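Local atomic coordinates of type IV pilin protein (Neisseria meningitidis, PDB entry 5V0M), a protein that probably serves as a non-core minor pilin, PilV, of the type IV pili of the meningococcus, fibres associated with cell adhesion. Residues N44-V49 with P67-G72; E73-T78 with T90-P95. All blocks are in the same frame, centred on the assembly; numbering follows the deposited sequence.

Contact 1 of 2, residues N44-V49 with P67-G72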
ATOM      1  N   ASN A  44       3.755  -7.950   1.535  1.00  9.57           N
ATOM      2  CA  ASN A  44       2.713  -8.667   2.217  1.00 11.16           C
ATOM      3  C   ASN A  44       2.483  -9.981   1.469  1.00  7.61           C
ATOM      4  O   ASN A  44       2.624 -10.023   0.252  1.00  8.92           O
ATOM      5  CB  ASN A  44       1.561  -7.702   2.076  1.00 16.79           C
ATOM      6  CG  ASN A  44       0.370  -8.142   2.763  1.00 12.61           C
ATOM      7  OD1 ASN A  44      -0.284  -9.052   2.315  1.00 13.53           O
ATOM      8  ND2 ASN A  44      -0.003  -7.428   3.806  1.00 12.39           N
ATOM      9  N   LYS A  45       2.120 -11.056   2.188  1.00  8.92           N
ATOM     10  CA  LYS A  45       1.864 -12.344   1.558  1.00 10.56           C
ATOM     11  C   LYS A  45       0.758 -12.259   0.508  1.00  5.72           C
ATOM     12  O   LYS A  45       0.741 -13.035  -0.445  1.00  7.45           O
ATOM     13  CB  LYS A  45       1.441 -13.330   2.669  1.00 16.76           C
ATOM     14  CG  LYS A  45       1.559 -14.783   2.386  1.00 32.13           C
ATOM     15  CD  LYS A  45       1.693 -15.620   3.702  1.00 14.43           C
ATOM     16  CE  LYS A  45       0.604 -15.376   4.731  1.00 19.51           C
ATOM     17  NZ  LYS A  45       0.493 -16.532   5.684  1.00 23.57           N
ATOM     18  N   TYR A  46      -0.186 -11.339   0.688  1.00  6.03           N
ATOM     19  CA  TYR A  46      -1.440 -11.286  -0.049  1.00  5.33           C
ATOM     20  C   TYR A  46      -1.542 -10.120  -1.016  1.00  4.39           C
ATOM     21  O   TYR A  46      -2.507 -10.074  -1.797  1.00  5.68           O
ATOM     22  CB  TYR A  46      -2.592 -11.202   0.964  1.00  4.69           C
ATOM     23  CG  TYR A  46      -2.640 -12.430   1.841  1.00  6.17           C
ATOM     24  CD1 TYR A  46      -2.853 -13.693   1.290  1.00  7.86           C
ATOM     25  CD2 TYR A  46      -2.448 -12.332   3.207  1.00  7.45           C
ATOM     26  CE1 TYR A  46      -2.900 -14.815   2.084  1.00  8.50           C
ATOM     27  CE2 TYR A  46      -2.493 -13.474   4.017  1.00 10.34           C
ATOM     28  CZ  TYR A  46      -2.691 -14.692   3.437  1.00  7.64           C
ATOM     29  OH  TYR A  46      -2.764 -15.824   4.247  1.00 14.05           O
ATOM     30  N   PHE A  47      -0.593  -9.176  -0.971  1.00  4.85           N
ATOM     31  CA  PHE A  47      -0.598  -7.980  -1.801  1.00  5.36           C
ATOM     32  C   PHE A  47       0.838  -7.617  -2.146  1.00  6.83           C
ATOM     33  O   PHE A  47       1.717  -7.615  -1.272  1.00  7.68           O
ATOM     34  CB  PHE A  47      -1.197  -6.760  -1.081  1.00  5.84           C
ATOM     35  CG  PHE A  47      -2.662  -6.865  -0.778  1.00  5.96           C
ATOM     36  CD1 PHE A  47      -3.613  -6.261  -1.599  1.00  6.81           C
ATOM     37  CD2 PHE A  47      -3.082  -7.534   0.345  1.00  4.95           C
ATOM     38  CE1 PHE A  47      -4.968  -6.353  -1.308  1.00  6.19           C
ATOM     39  CE2 PHE A  47      -4.428  -7.634   0.622  1.00  6.43           C
ATOM     40  CZ  PHE A  47      -5.372  -7.046  -0.209  1.00  6.27           C
ATOM     41  N   ASN A  48       1.040  -7.262  -3.414  1.00  5.28           N
ATOM     42  CA  ASN A  48       2.317  -6.758  -3.909  1.00  8.44           C
ATOM     43  C   ASN A  48       2.342  -5.242  -3.744  1.00  5.19           C
ATOM     44  O   ASN A  48       1.436  -4.549  -4.223  1.00  6.72           O
ATOM     45  CB  ASN A  48       2.437  -7.136  -5.383  1.00  8.49           C
ATOM     46  CG  ASN A  48       2.562  -8.612  -5.601  1.00 10.16           C
ATOM     47  OD1 ASN A  48       3.186  -9.312  -4.807  1.00 15.20           O
ATOM     48  ND2 ASN A  48       1.971  -9.100  -6.684  1.00 12.56           N
ATOM     49  N   VAL A  49       3.340  -4.725  -3.034  1.00  7.06           N
ATOM     50  CA  VAL A  49       3.428  -3.300  -2.734  1.00  7.48           C
ATOM     51  C   VAL A  49       4.458  -2.647  -3.644  1.00  7.85           C
ATOM     52  O   VAL A  49       5.604  -3.105  -3.724  1.00  9.51           O
ATOM     53  CB  VAL A  49       3.765  -3.081  -1.247  1.00  7.86           C
ATOM     54  CG1 VAL A  49       3.951  -1.616  -0.944  1.00 10.01           C
ATOM     55  CG2 VAL A  49       2.672  -3.690  -0.356  1.00 11.72           C
ATOM     56  N   PRO A  67      -2.631 -12.727  -6.929  1.00  6.88           N
ATOM     57  CA  PRO A  67      -3.584 -13.792  -7.264  1.00  9.36           C
ATOM     58  C   PRO A  67      -3.145 -15.196  -6.884  1.00  7.32           C
ATOM     59  O   PRO A  67      -3.996 -16.088  -6.852  1.00  9.25           O
ATOM     60  CB  PRO A  67      -3.770 -13.689  -8.785  1.00 10.08           C
ATOM     61  CG  PRO A  67      -3.085 -12.523  -9.202  1.00 13.14           C
ATOM     62  CD  PRO A  67      -2.153 -12.019  -8.118  1.00  7.46           C
ATOM     63  N   THR A  68      -1.874 -15.420  -6.594  1.00  6.77           N
ATOM     64  CA  THR A  68      -1.475 -16.747  -6.130  1.00  7.66           C
ATOM     65  C   THR A  68      -2.079 -17.063  -4.772  1.00  6.83           C
ATOM     66  O   THR A  68      -2.620 -18.148  -4.560  1.00  8.31           O
ATOM     67  CB  THR A  68       0.038 -16.840  -6.067  1.00  7.54           C
ATOM     68  OG1 THR A  68       0.586 -16.768  -7.397  1.00 11.08           O
ATOM     69  CG2 THR A  68       0.496 -18.149  -5.422  1.00 12.64           C
ATOM     70  N   THR A  69      -1.990 -16.121  -3.833  1.00  5.86           N
ATOM     71  CA  THR A  69      -2.432 -16.363  -2.466  1.00  6.18           C
ATOM     72  C   THR A  69      -3.768 -15.709  -2.152  1.00  7.20           C
ATOM     73  O   THR A  69      -4.369 -16.020  -1.111  1.00  8.14           O
ATOM     74  CB  THR A  69      -1.420 -15.758  -1.503  1.00  5.84           C
ATOM     75  OG1 THR A  69      -1.320 -14.370  -1.809  1.00  7.10           O
ATOM     76  CG2 THR A  69      -0.050 -16.427  -1.574  1.00  8.41           C
ATOM     77  N   ASN A  70      -4.212 -14.769  -2.977  1.00  6.42           N
ATOM     78  CA  ASN A  70      -5.357 -13.924  -2.680  1.00  6.64           C
ATOM     79  C   ASN A  70      -6.275 -13.826  -3.884  1.00  7.86           C
ATOM     80  O   ASN A  70      -6.854 -12.782  -4.152  1.00  8.65           O
ATOM     81  CB  ASN A  70      -4.870 -12.552  -2.246  1.00  6.90           C
ATOM     82  CG  ASN A  70      -5.842 -11.829  -1.333  1.00  6.39           C
ATOM     83  OD1 ASN A  70      -6.799 -12.397  -0.820  1.00  8.18           O
ATOM     84  ND2 ASN A  70      -5.583 -10.552  -1.128  1.00  8.62           N
ATOM     85  N   ASP A  71      -6.476 -14.929  -4.593  1.00  9.21           N
ATOM     86  CA  ASP A  71      -7.271 -14.890  -5.814  1.00 10.75           C
ATOM     87  C   ASP A  71      -8.712 -14.564  -5.454  1.00  9.50           C
ATOM     88  O   ASP A  71      -9.231 -14.989  -4.422  1.00 14.37           O
ATOM     89  CB  ASP A  71      -7.204 -16.237  -6.548  1.00 10.71           C
ATOM     90  CG  ASP A  71      -7.548 -16.124  -8.030  1.00 25.50           C
ATOM     91  OD1 ASP A  71      -7.848 -17.177  -8.625  1.00 19.82           O
ATOM     92  OD2 ASP A  71      -7.508 -15.014  -8.609  1.00 17.76           O
ATOM     93  N   GLY A  72      -9.359 -13.776  -6.288  1.00 12.72           N
ATOM     94  CA  GLY A  72     -10.669 -13.277  -5.964  1.00 13.58           C
ATOM     95  C   GLY A  72     -10.676 -11.882  -5.351  1.00 13.33           C
ATOM     96  O   GLY A  72     -11.668 -11.163  -5.514  1.00 24.95           O
TER

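Contact 2 of 2, residues E73-T78 with T90-P95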
ATOM      1  N   GLU A  73      -9.605 -11.480  -4.647  1.00  9.96           N
ATOM      2  CA  GLU A  73      -9.511 -10.100  -4.161  1.00 11.13           C
ATOM      3  C   GLU A  73      -9.216  -9.184  -5.330  1.00  9.35           C
ATOM      4  O   GLU A  73      -8.267  -9.414  -6.081  1.00  9.50           O
ATOM      5  CB  GLU A  73      -8.384  -9.950  -3.141  1.00  8.81           C
ATOM      6  CG  GLU A  73      -8.254  -8.546  -2.564  1.00  7.96           C
ATOM      7  CD  GLU A  73      -9.509  -8.113  -1.854  1.00 10.22           C
ATOM      8  OE1 GLU A  73      -9.820  -8.646  -0.762  1.00 12.63           O
ATOM      9  OE2 GLU A  73     -10.238  -7.273  -2.420  1.00  8.44           O
ATOM     10  N   THR A  74     -10.024  -8.132  -5.471  1.00  7.42           N
ATOM     11  CA  THR A  74      -9.771  -7.123  -6.486  1.00  8.45           C
ATOM     12  C   THR A  74      -9.451  -5.750  -5.923  1.00  7.80           C
ATOM     13  O   THR A  74      -9.142  -4.834  -6.694  1.00  8.16           O
ATOM     14  CB  THR A  74     -10.943  -7.002  -7.481  1.00  8.78           C
ATOM     15  OG1 THR A  74     -12.035  -6.293  -6.899  1.00  8.42           O
ATOM     16  CG2 THR A  74     -11.399  -8.358  -7.993  1.00 12.64           C
ATOM     17  N   CYS A  75      -9.520  -5.565  -4.621  1.00  5.78           N
ATOM     18  CA  CYS A  75      -9.290  -4.240  -4.070  1.00  6.00           C
ATOM     19  C   CYS A  75      -7.829  -3.855  -4.158  1.00  6.34           C
ATOM     20  O   CYS A  75      -6.937  -4.576  -3.687  1.00  8.70           O
ATOM     21  CB  CYS A  75      -9.763  -4.160  -2.628  1.00  6.90           C
ATOM     22  SG  CYS A  75     -11.581  -4.238  -2.519  1.00  8.76           S
ATOM     23  N   VAL A  76      -7.590  -2.691  -4.735  1.00  5.96           N
ATOM     24  CA  VAL A  76      -6.271  -2.080  -4.778  1.00  7.73           C
ATOM     25  C   VAL A  76      -6.254  -0.966  -3.753  1.00  7.73           C
ATOM     26  O   VAL A  76      -7.136  -0.097  -3.761  1.00  8.50           O
ATOM     27  CB  VAL A  76      -5.987  -1.530  -6.180  1.00  7.53           C
ATOM     28  CG1 VAL A  76      -4.667  -0.793  -6.220  1.00  8.38           C
ATOM     29  CG2 VAL A  76      -5.981  -2.663  -7.198  1.00  8.31           C
ATOM     30  N   VAL A  77      -5.248  -0.955  -2.891  1.00  5.89           N
ATOM     31  CA  VAL A  77      -5.186  -0.020  -1.780  1.00  6.36           C
ATOM     32  C   VAL A  77      -4.026   0.928  -2.029  1.00  7.23           C
ATOM     33  O   VAL A  77      -2.924   0.488  -2.387  1.00  9.05           O
ATOM     34  CB  VAL A  77      -5.025  -0.762  -0.445  1.00  7.47           C
ATOM     35  CG1 VAL A  77      -5.095   0.213   0.748  1.00  9.64           C
ATOM     36  CG2 VAL A  77      -6.048  -1.915  -0.308  1.00  7.90           C
ATOM     37  N   THR A  78      -4.252   2.226  -1.838  1.00  7.24           N
ATOM     38  CA  THR A  78      -3.212   3.244  -2.031  1.00  6.60           C
ATOM     39  C   THR A  78      -3.033   4.074  -0.770  1.00  7.62           C
ATOM     40  O   THR A  78      -3.966   4.283  -0.002  1.00  8.09           O
ATOM     41  CB  THR A  78      -3.515   4.176  -3.195  1.00  7.94           C
ATOM     42  OG1 THR A  78      -4.776   4.830  -2.990  1.00 11.24           O
ATOM     43  CG2 THR A  78      -3.555   3.401  -4.495  1.00 10.72           C
ATOM     44  N   THR A  90     -13.258  -4.049  -8.074  1.00  9.58           N
ATOM     45  CA  THR A  90     -14.012  -4.253  -9.312  1.00 10.44           C
ATOM     46  C   THR A  90     -15.279  -5.033  -8.984  1.00 16.05           C
ATOM     47  O   THR A  90     -15.209  -6.245  -8.761  1.00 15.46           O
ATOM     48  CB  THR A  90     -13.188  -5.061 -10.310  1.00 13.95           C
ATOM     49  OG1 THR A  90     -11.932  -4.429 -10.559  1.00 14.31           O
ATOM     50  CG2 THR A  90     -13.942  -5.191 -11.619  1.00 14.92           C
ATOM     51  N   ASN A  91     -16.423  -4.347  -9.093  1.00 29.67           N
ATOM     52  CA  ASN A  91     -17.674  -4.678  -8.412  1.00 44.03           C
ATOM     53  C   ASN A  91     -17.406  -5.554  -7.195  1.00 35.35           C
ATOM     54  O   ASN A  91     -17.725  -6.754  -7.167  1.00 29.60           O
ATOM     55  CB  ASN A  91     -18.788  -5.229  -9.326  1.00 42.96           C
ATOM     56  CG  ASN A  91     -18.337  -5.491 -10.754  1.00 36.09           C
ATOM     57  OD1 ASN A  91     -18.293  -6.641 -11.205  1.00 38.77           O
ATOM     58  ND2 ASN A  91     -18.076  -4.423 -11.492  1.00 25.91           N
ATOM     59  N   GLN A  92     -16.800  -4.926  -6.192  1.00 21.51           N
ATOM     60  CA  GLN A  92     -16.476  -5.586  -4.935  1.00 12.99           C
ATOM     61  C   GLN A  92     -16.178  -4.505  -3.910  1.00 13.05           C
ATOM     62  O   GLN A  92     -15.279  -3.678  -4.114  1.00 16.01           O
ATOM     63  CB  GLN A  92     -15.256  -6.460  -5.117  1.00 11.54           C
ATOM     64  CG  GLN A  92     -14.977  -7.345  -3.936  1.00  9.65           C
ATOM     65  CD  GLN A  92     -13.763  -8.228  -4.186  1.00 10.92           C
ATOM     66  OE1 GLN A  92     -12.760  -7.789  -4.750  1.00  9.93           O
ATOM     67  NE2 GLN A  92     -13.867  -9.495  -3.815  1.00 13.06           N
ATOM     68  N   SER A  93     -16.896  -4.502  -2.799  1.00  6.86           N
ATOM     69  CA  SER A  93     -16.601  -3.577  -1.725  1.00  9.10           C
ATOM     70  C   SER A  93     -15.295  -3.965  -1.051  1.00  7.49           C
ATOM     71  O   SER A  93     -14.891  -5.131  -1.062  1.00  9.56           O
ATOM     72  CB  SER A  93     -17.702  -3.625  -0.671  1.00 11.72           C
ATOM     73  OG  SER A  93     -18.917  -3.114  -1.188  1.00 16.65           O
ATOM     74  N   CYS A  94     -14.662  -2.998  -0.403  1.00  6.12           N
ATOM     75  CA  CYS A  94     -13.363  -3.207   0.222  1.00  7.24           C
ATOM     76  C   CYS A  94     -13.537  -3.007   1.719  1.00  7.64           C
ATOM     77  O   CYS A  94     -13.410  -1.881   2.225  1.00  7.87           O
ATOM     78  CB  CYS A  94     -12.324  -2.240  -0.345  1.00  6.63           C
ATOM     79  SG  CYS A  94     -12.150  -2.324  -2.134  1.00  8.67           S
ATOM     80  N   PRO A  95     -13.824  -4.066   2.469  1.00  8.24           N
ATOM     81  CA  PRO A  95     -14.135  -3.887   3.889  1.00  8.50           C
ATOM     82  C   PRO A  95     -12.958  -3.309   4.662  1.00 12.29           C
ATOM     83  O   PRO A  95     -11.810  -3.737   4.504  1.00 11.47           O
ATOM     84  CB  PRO A  95     -14.497  -5.309   4.356  1.00 11.20           C
ATOM     85  CG  PRO A  95     -13.895  -6.206   3.386  1.00 12.65           C
ATOM     86  CD  PRO A  95     -13.885  -5.475   2.061  1.00  8.80           C
TER
HETATM   87  O   HOH W   1      -9.842  -3.538  -8.944  1.00 17.95           O

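Contact 1 of 2, residues N44-V49 with P67-G72
Tyr46 and Asn70 bring the two backbones together, their CA atoms 5.4 Å apart, where the turn leading into strand 47-54 meets an irregular loop; the bonds across this approach run from side chains to carbonyl oxygens. Thr69 OG1 donates to Lys45 O at 2.8 Å, tilted out of the carbonyl plane. The chi1 of Thr69, 58°, sets OG1 between the backbone N and the carbonyl carbon, and from there the hydroxyl also lies 3.5 Å from Tyr46 CD1, the two side chains crossing at about a right angle. One residue on, Asn70 ND2 reaches Tyr46 O at 3.2 Å, its N-H bent to 147° at the hydrogen. The same nitrogen sits over one face of the Phe47 ring, 3.6 Å from both CE2 and CZ, with amide and ring planes 75° apart. Successive carbonyls of the turn are thus gripped by successive side chains of the loop. Within segment 44-49 an Asx turn forms, Asn44 OD1 accepting from Tyr46 N at 2.8 Å on an in-plane lone pair. Asn70 OD1 accepts from Arg8, which also makes a cation-pi contact with Tyr46. Through Arg8, and through Phe47 packed on Leu9 and Val12, the contact rests against helix 3-30 at the start of the edge strand 47-54, beside strand 59-65.

Contact 2 of 2, residues E73-T78 with T90-P95
Gln92 OE1 is gripped by two donors of one residue, the backbone N and the hydroxyl of Thr74. The Thr74 N bond, 2.9 Å to Gln92 OE1, lies in the carbonyl plane with a C=O...donor angle of 149°. Thr74 OG1 donates to the same oxygen at 2.7 Å from a position tilted out of that plane. CG of Gln92 stands anti to the backbone N (chi1 -171°), and the extended chain beyond it carries the amide to Thr74. While donating to Gln92 OE1, Thr74 OG1 also accepts from Thr90 N, 2.8 Å away along an almost straight N-H, and so joins side-chain amide and backbone. A water adds a further link, donating to Thr74 O and hydrogen-bonded to Thr90 OG1. Glu73 OE2 turns its anti lone pair to Cys75 N, 2.9 Å away, and forms a salt bridge with Arg5 of helix 3-30. That oxygen comes within 3.5 Å of Gln92 OE1, an approach of two acceptors and not a bond; the positive charge of Arg5 would be expected to ease the repulsion. Arg5 also donates to Ser93 O. Next to this polar network stands the disulfide, with Cys75 SG and Cys94 SG 2.0 Å apart and a near-perpendicular chi3 of -95°. Both cysteines are buried, and Cys94 touches Ala87 of strand 85-88. A disulfide that ties the carboxy-terminal segment back to the antiparallel sheet is characteristic of type IV pilins, where it closes the D-region; the span between Cys75 and Cys94 here, which holds strands 76-80 and 85-88, is consistent with that element.

Contacts 1 and 2 come in series along the chain, the first closing at Gly72 just before the second opens at Glu73, and their centres lie about 12 Å apart. They meet directly: Gly72 O and Gln92 NE2, 3.2 Å apart, probably share a hydrogen bond, while Phe47 packs on Glu73 and Cys75 O. Both reach the four-stranded antiparallel sheet, contact 1 through edge strand 47-54 and contact 2 through inner strand 76-80, and both engage helix 3-30, through Arg8 and Arg5. As a worked example of loops anchored to a pilin scaffold, the continuous segment 67-78 is fastened first to the turn that enters strand 47-54, then to the carboxy-terminal loop.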